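Probable 3-hydroxybutyryl-CoA dehydrogenase (Escherichia coli, PDB 3MOG) catalyses the NAD(+)-dependent oxidation of 3-hydroxyadipyl-CoA to 3-oxoadipyl-CoA in the breakdown of phenylacetate. Local coordinates at residues C[196-201]-C[231-236]; C[266-271]-C[280-285]. One frame throughout, in Å; residues are numbered along the deposited sequence.

How the contacts relate
Contact 1, helix 196-207 on helix 230-237, and contact 2, the end of helix 263-270 on the loop at 280-285, follow one another along the chain. All four segments belong to the first 3-hydroxyacyl-CoA dehydrogenase C-terminal domain of the chain, and the contact centres lie about 13 Å apart. D235, on the second helix of contact 1, joins them directly: its OD2 probably hydrogen-bonds Y283 N at 2.8 Å and W285 NE1 likewise. One carboxylate thus ties the loop of contact 2 to a helix of contact 1, before the chain continues towards its second Rossmann-type domain.

Contact 1: C[196-201]-C[231-236]; sequences RPYYSE and LELTDL
Packing of helix 196-207 against helix 230-237, within the helical 3-hydroxyacyl-CoA dehydrogenase C-terminal domain, rests mainly on Y199 meeting L233 and T234. The short helical segments cross at -107° with their axes 10.1 Å apart, so side chains rather than backbones bridge the space. Y199 CG stands anti to its carbonyl carbon (chi1 -51°), which carries the ring across to the other helix. Here L233 CD2 lies at the edge of the ring, in its plane, 3.5 Å from Y199 OH and 3.7 Å from Y199 CE2. The same methyl is 4.4 Å from Y198 CE2, at that ring's edge. T234 CG2 comes in obliquely, 3.6 Å from Y199 CD2. It is through these side chains that the two helices of the domain pack. Replacing Y199 with an alanine would probably open a gap between them, leaving L233 only the more distant Y198 edge among residues 196-201. The threonine's hydroxyl is turned to its own helix: T234 OG1 donates to L231 O at 2.6 Å, in the carbonyl plane and on a lone pair, while D235 N shares that acceptor. The ring's other delta carbon, Y199 CD1, sits 3.7 Å above the R196 guanidinium plane, near its rim.

Contact 2: C[266-271]-C[280-285]; sequences QELVIG and LGVYDW
L268 meets G281 and V282 where the last turns of helix 263-270 face the loop that follows it, in the helical C-terminal domain, so one leucine carries the helix side of a helix-to-loop packing contact. The CA atoms of L268 and G281 are 6.6 Å apart, and the space between the backbones is bridged mainly by the leucine's two methyl groups. The leucine is extended: CG lies anti to its carbonyl carbon (chi1 -68°), and CD1 continues the chain away from CA (chi2 -177°). Placed in this way, L268 CD1 comes within 3.7 Å of V282 CG2 and 4.0 Å of V282 N, while L268 CD2 ends 3.9 Å from G281 O, so the two methyls touch successive residues of the loop.

On the other side, V282 sets CG1 anti to its backbone N (chi1 167°). This leaves CG2 beside that N, and it explains how a single leucine methyl can touch both. The valine's branches divide their work, for CG1 lies 3.7 Å above the Y283 ring, offset toward its rim, a contact made within the loop.

W203 of helix 196-207 packs on both L268 and V282, while L159 of a second subunit packs on L268; the contact thus borders an interface of the homotrimer. The backbone at V282 is fixed as well, its N bonded to D235 OD1 on helix 230-237. The polypeptide is drawn into a tight bend around this valine, with G281 N donating to Y283 O at 2.7 Å.

Contact 1: C[196-201]-C[231-236]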
# COMPACT_ATOMS: atom_id res chain seq x y z
N ARG C 196 14.97 -9.35 -6.15
CA ARG C 196 14.65 -8.04 -5.56
C ARG C 196 15.19 -7.77 -4.13
O ARG C 196 15.75 -6.69 -3.90
CB ARG C 196 13.14 -7.75 -5.62
CG ARG C 196 12.56 -7.40 -7.00
CD ARG C 196 13.31 -6.23 -7.66
NE ARG C 196 14.26 -6.70 -8.68
CZ ARG C 196 15.19 -5.96 -9.25
NH1 ARG C 196 15.34 -4.68 -8.92
NH2 ARG C 196 15.99 -6.50 -10.17
N PRO C 197 15.06 -8.73 -3.18
CA PRO C 197 15.59 -8.37 -1.84
C PRO C 197 17.12 -8.34 -1.72
O PRO C 197 17.65 -7.84 -0.72
CB PRO C 197 14.99 -9.42 -0.91
CG PRO C 197 14.53 -10.52 -1.80
CD PRO C 197 14.20 -9.94 -3.13
N TYR C 198 17.82 -8.86 -2.73
CA TYR C 198 19.27 -8.75 -2.72
C TYR C 198 19.64 -7.27 -2.80
O TYR C 198 20.52 -6.82 -2.07
CB TYR C 198 19.90 -9.57 -3.85
CG TYR C 198 21.42 -9.62 -3.79
CD1 TYR C 198 22.07 -10.11 -2.67
CD2 TYR C 198 22.20 -9.18 -4.87
CE1 TYR C 198 23.45 -10.15 -2.60
CE2 TYR C 198 23.58 -9.22 -4.82
CZ TYR C 198 24.19 -9.71 -3.67
OH TYR C 198 25.55 -9.75 -3.59
N TYR C 199 18.92 -6.51 -3.62
CA TYR C 199 19.17 -5.08 -3.75
C TYR C 199 18.56 -4.29 -2.62
O TYR C 199 19.20 -3.40 -2.08
CB TYR C 199 18.71 -4.55 -5.11
CG TYR C 199 19.24 -5.38 -6.24
CD1 TYR C 199 18.38 -6.16 -7.01
CD2 TYR C 199 20.61 -5.42 -6.51
CE1 TYR C 199 18.86 -6.94 -8.04
CE2 TYR C 199 21.11 -6.21 -7.56
CZ TYR C 199 20.22 -6.96 -8.31
OH TYR C 199 20.66 -7.75 -9.34
N SER C 200 17.32 -4.62 -2.26
CA SER C 200 16.56 -3.77 -1.34
C SER C 200 16.97 -3.89 0.13
O SER C 200 16.82 -2.92 0.90
CB SER C 200 15.06 -3.99 -1.51
OG SER C 200 14.67 -5.27 -1.05
N GLU C 201 17.51 -5.04 0.53
CA GLU C 201 18.09 -5.10 1.88
C GLU C 201 19.31 -4.18 2.06
O GLU C 201 19.44 -3.50 3.10
CB GLU C 201 18.34 -6.54 2.35
CG GLU C 201 17.05 -7.29 2.74
CD GLU C 201 16.23 -6.59 3.83
OE1 GLU C 201 14.98 -6.57 3.73
OE2 GLU C 201 16.82 -6.06 4.79
N LEU C 231 25.42 -3.44 -4.03
CA LEU C 231 25.48 -2.01 -4.35
C LEU C 231 26.40 -1.74 -5.54
O LEU C 231 26.02 -1.06 -6.49
CB LEU C 231 25.84 -1.19 -3.11
CG LEU C 231 24.85 -1.34 -1.94
CD1 LEU C 231 25.48 -0.94 -0.63
CD2 LEU C 231 23.58 -0.52 -2.17
N GLU C 232 27.58 -2.35 -5.52
CA GLU C 232 28.45 -2.35 -6.70
C GLU C 232 27.76 -2.90 -7.96
O GLU C 232 27.89 -2.32 -9.04
CB GLU C 232 29.73 -3.12 -6.41
CG GLU C 232 30.75 -3.03 -7.54
CD GLU C 232 32.07 -3.71 -7.21
OE1 GLU C 232 32.31 -4.03 -6.03
OE2 GLU C 232 32.86 -3.90 -8.16
N LEU C 233 27.02 -4.00 -7.82
CA LEU C 233 26.24 -4.56 -8.93
C LEU C 233 25.17 -3.59 -9.45
O LEU C 233 24.96 -3.50 -10.65
CB LEU C 233 25.59 -5.90 -8.55
CG LEU C 233 24.90 -6.74 -9.64
CD1 LEU C 233 25.90 -7.28 -10.64
CD2 LEU C 233 24.11 -7.88 -9.03
N THR C 234 24.53 -2.83 -8.57
CA THR C 234 23.62 -1.78 -9.06
C THR C 234 24.35 -0.67 -9.83
O THR C 234 23.81 -0.14 -10.82
CB THR C 234 22.74 -1.14 -7.96
OG1 THR C 234 23.55 -0.45 -7.00
CG2 THR C 234 21.91 -2.19 -7.25
N ASP C 235 25.57 -0.32 -9.40
CA ASP C 235 26.43 0.63 -10.12
C ASP C 235 26.83 0.10 -11.50
O ASP C 235 26.91 0.85 -12.46
CB ASP C 235 27.68 1.00 -9.31
CG ASP C 235 27.54 2.31 -8.53
OD1 ASP C 235 26.41 2.81 -8.39
OD2 ASP C 235 28.58 2.84 -8.05
N LEU C 236 27.03 -1.21 -11.59
CA LEU C 236 27.41 -1.84 -12.85
C LEU C 236 26.24 -2.19 -13.77
O LEU C 236 26.42 -2.32 -14.97
CB LEU C 236 28.25 -3.08 -12.59
CG LEU C 236 29.73 -2.91 -12.92
CD1 LEU C 236 30.59 -3.56 -11.86
CD2 LEU C 236 30.04 -3.48 -14.31

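Contact 2: C[266-271]-C[280-285]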
# COMPACT_ATOMS: atom_id res chain seq x y z
N GLN C 266 16.34 6.25 -5.67
CA GLN C 266 15.62 7.27 -6.43
C GLN C 266 16.46 8.53 -6.56
O GLN C 266 16.60 9.06 -7.65
CB GLN C 266 14.27 7.63 -5.77
CG GLN C 266 13.42 8.56 -6.65
CD GLN C 266 12.04 8.86 -6.12
OE1 GLN C 266 11.05 8.54 -6.77
NE2 GLN C 266 11.96 9.49 -4.95
N GLU C 267 17.00 9.00 -5.44
CA GLU C 267 17.87 10.18 -5.41
C GLU C 267 19.05 10.09 -6.37
O GLU C 267 19.37 11.07 -7.04
CB GLU C 267 18.37 10.45 -3.99
CG GLU C 267 18.94 11.84 -3.78
CD GLU C 267 17.89 12.87 -3.39
OE1 GLU C 267 16.72 12.77 -3.82
OE2 GLU C 267 18.26 13.80 -2.64
N LEU C 268 19.67 8.90 -6.43
CA LEU C 268 20.80 8.67 -7.34
C LEU C 268 20.39 8.72 -8.82
O LEU C 268 21.16 9.20 -9.66
CB LEU C 268 21.51 7.34 -7.03
CG LEU C 268 22.29 7.16 -5.72
CD1 LEU C 268 22.95 5.78 -5.73
CD2 LEU C 268 23.35 8.24 -5.47
N VAL C 269 19.18 8.24 -9.13
CA VAL C 269 18.68 8.22 -10.51
C VAL C 269 18.31 9.62 -10.99
O VAL C 269 18.76 10.06 -12.05
CB VAL C 269 17.47 7.26 -10.68
CG1 VAL C 269 16.91 7.32 -12.12
CG2 VAL C 269 17.87 5.82 -10.30
N ILE C 270 17.50 10.31 -10.20
CA ILE C 270 17.02 11.65 -10.54
C ILE C 270 18.17 12.68 -10.47
O ILE C 270 18.10 13.75 -11.08
CB ILE C 270 15.80 12.05 -9.66
CG1 ILE C 270 14.71 10.97 -9.74
CG2 ILE C 270 15.18 13.33 -10.14
CD1 ILE C 270 13.36 11.37 -9.15
N GLY C 271 19.25 12.32 -9.77
CA GLY C 271 20.49 13.09 -9.79
C GLY C 271 21.42 12.76 -10.96
O GLY C 271 22.46 13.39 -11.12
N LEU C 280 29.96 8.04 -11.70
CA LEU C 280 29.58 8.18 -10.29
C LEU C 280 28.20 7.56 -10.01
O LEU C 280 27.24 7.80 -10.75
CB LEU C 280 29.62 9.65 -9.86
CG LEU C 280 29.40 10.00 -8.38
CD1 LEU C 280 30.48 9.41 -7.49
CD2 LEU C 280 29.28 11.51 -8.17
N GLY C 281 28.11 6.77 -8.95
CA GLY C 281 26.84 6.21 -8.52
C GLY C 281 26.85 6.15 -7.01
O GLY C 281 26.96 7.19 -6.35
N VAL C 282 26.74 4.94 -6.48
CA VAL C 282 27.03 4.69 -5.07
C VAL C 282 28.52 4.96 -4.89
O VAL C 282 28.94 5.58 -3.92
CB VAL C 282 26.69 3.23 -4.67
CG1 VAL C 282 27.28 2.89 -3.32
CG2 VAL C 282 25.19 3.01 -4.64
N TYR C 283 29.29 4.50 -5.87
CA TYR C 283 30.74 4.65 -5.87
C TYR C 283 31.22 5.64 -6.91
O TYR C 283 30.49 5.98 -7.86
CB TYR C 283 31.40 3.31 -6.15
CG TYR C 283 31.07 2.27 -5.12
CD1 TYR C 283 30.11 1.30 -5.38
CD2 TYR C 283 31.70 2.27 -3.88
CE1 TYR C 283 29.79 0.34 -4.43
CE2 TYR C 283 31.40 1.31 -2.92
CZ TYR C 283 30.44 0.35 -3.21
OH TYR C 283 30.11 -0.61 -2.28
N ASP C 284 32.46 6.09 -6.72
CA ASP C 284 33.20 6.88 -7.70
C ASP C 284 33.97 5.92 -8.58
O ASP C 284 34.79 5.14 -8.07
CB ASP C 284 34.16 7.84 -6.99
CG ASP C 284 34.47 9.07 -7.81
OD1 ASP C 284 34.87 8.92 -8.99
OD2 ASP C 284 34.31 10.19 -7.27
N TRP C 285 33.72 5.96 -9.88
CA TRP C 285 34.35 5.01 -10.79
C TRP C 285 35.60 5.55 -11.50
O TRP C 285 36.22 4.84 -12.30
CB TRP C 285 33.32 4.45 -11.77
CG TRP C 285 32.39 3.50 -11.08
CD1 TRP C 285 31.24 3.82 -10.41
CD2 TRP C 285 32.54 2.09 -10.96
NE1 TRP C 285 30.66 2.69 -9.89
CE2 TRP C 285 31.44 1.61 -10.21
CE3 TRP C 285 33.50 1.17 -11.42
CZ2 TRP C 285 31.27 0.25 -9.91
CZ3 TRP C 285 33.33 -0.18 -11.11
CH2 TRP C 285 32.22 -0.62 -10.37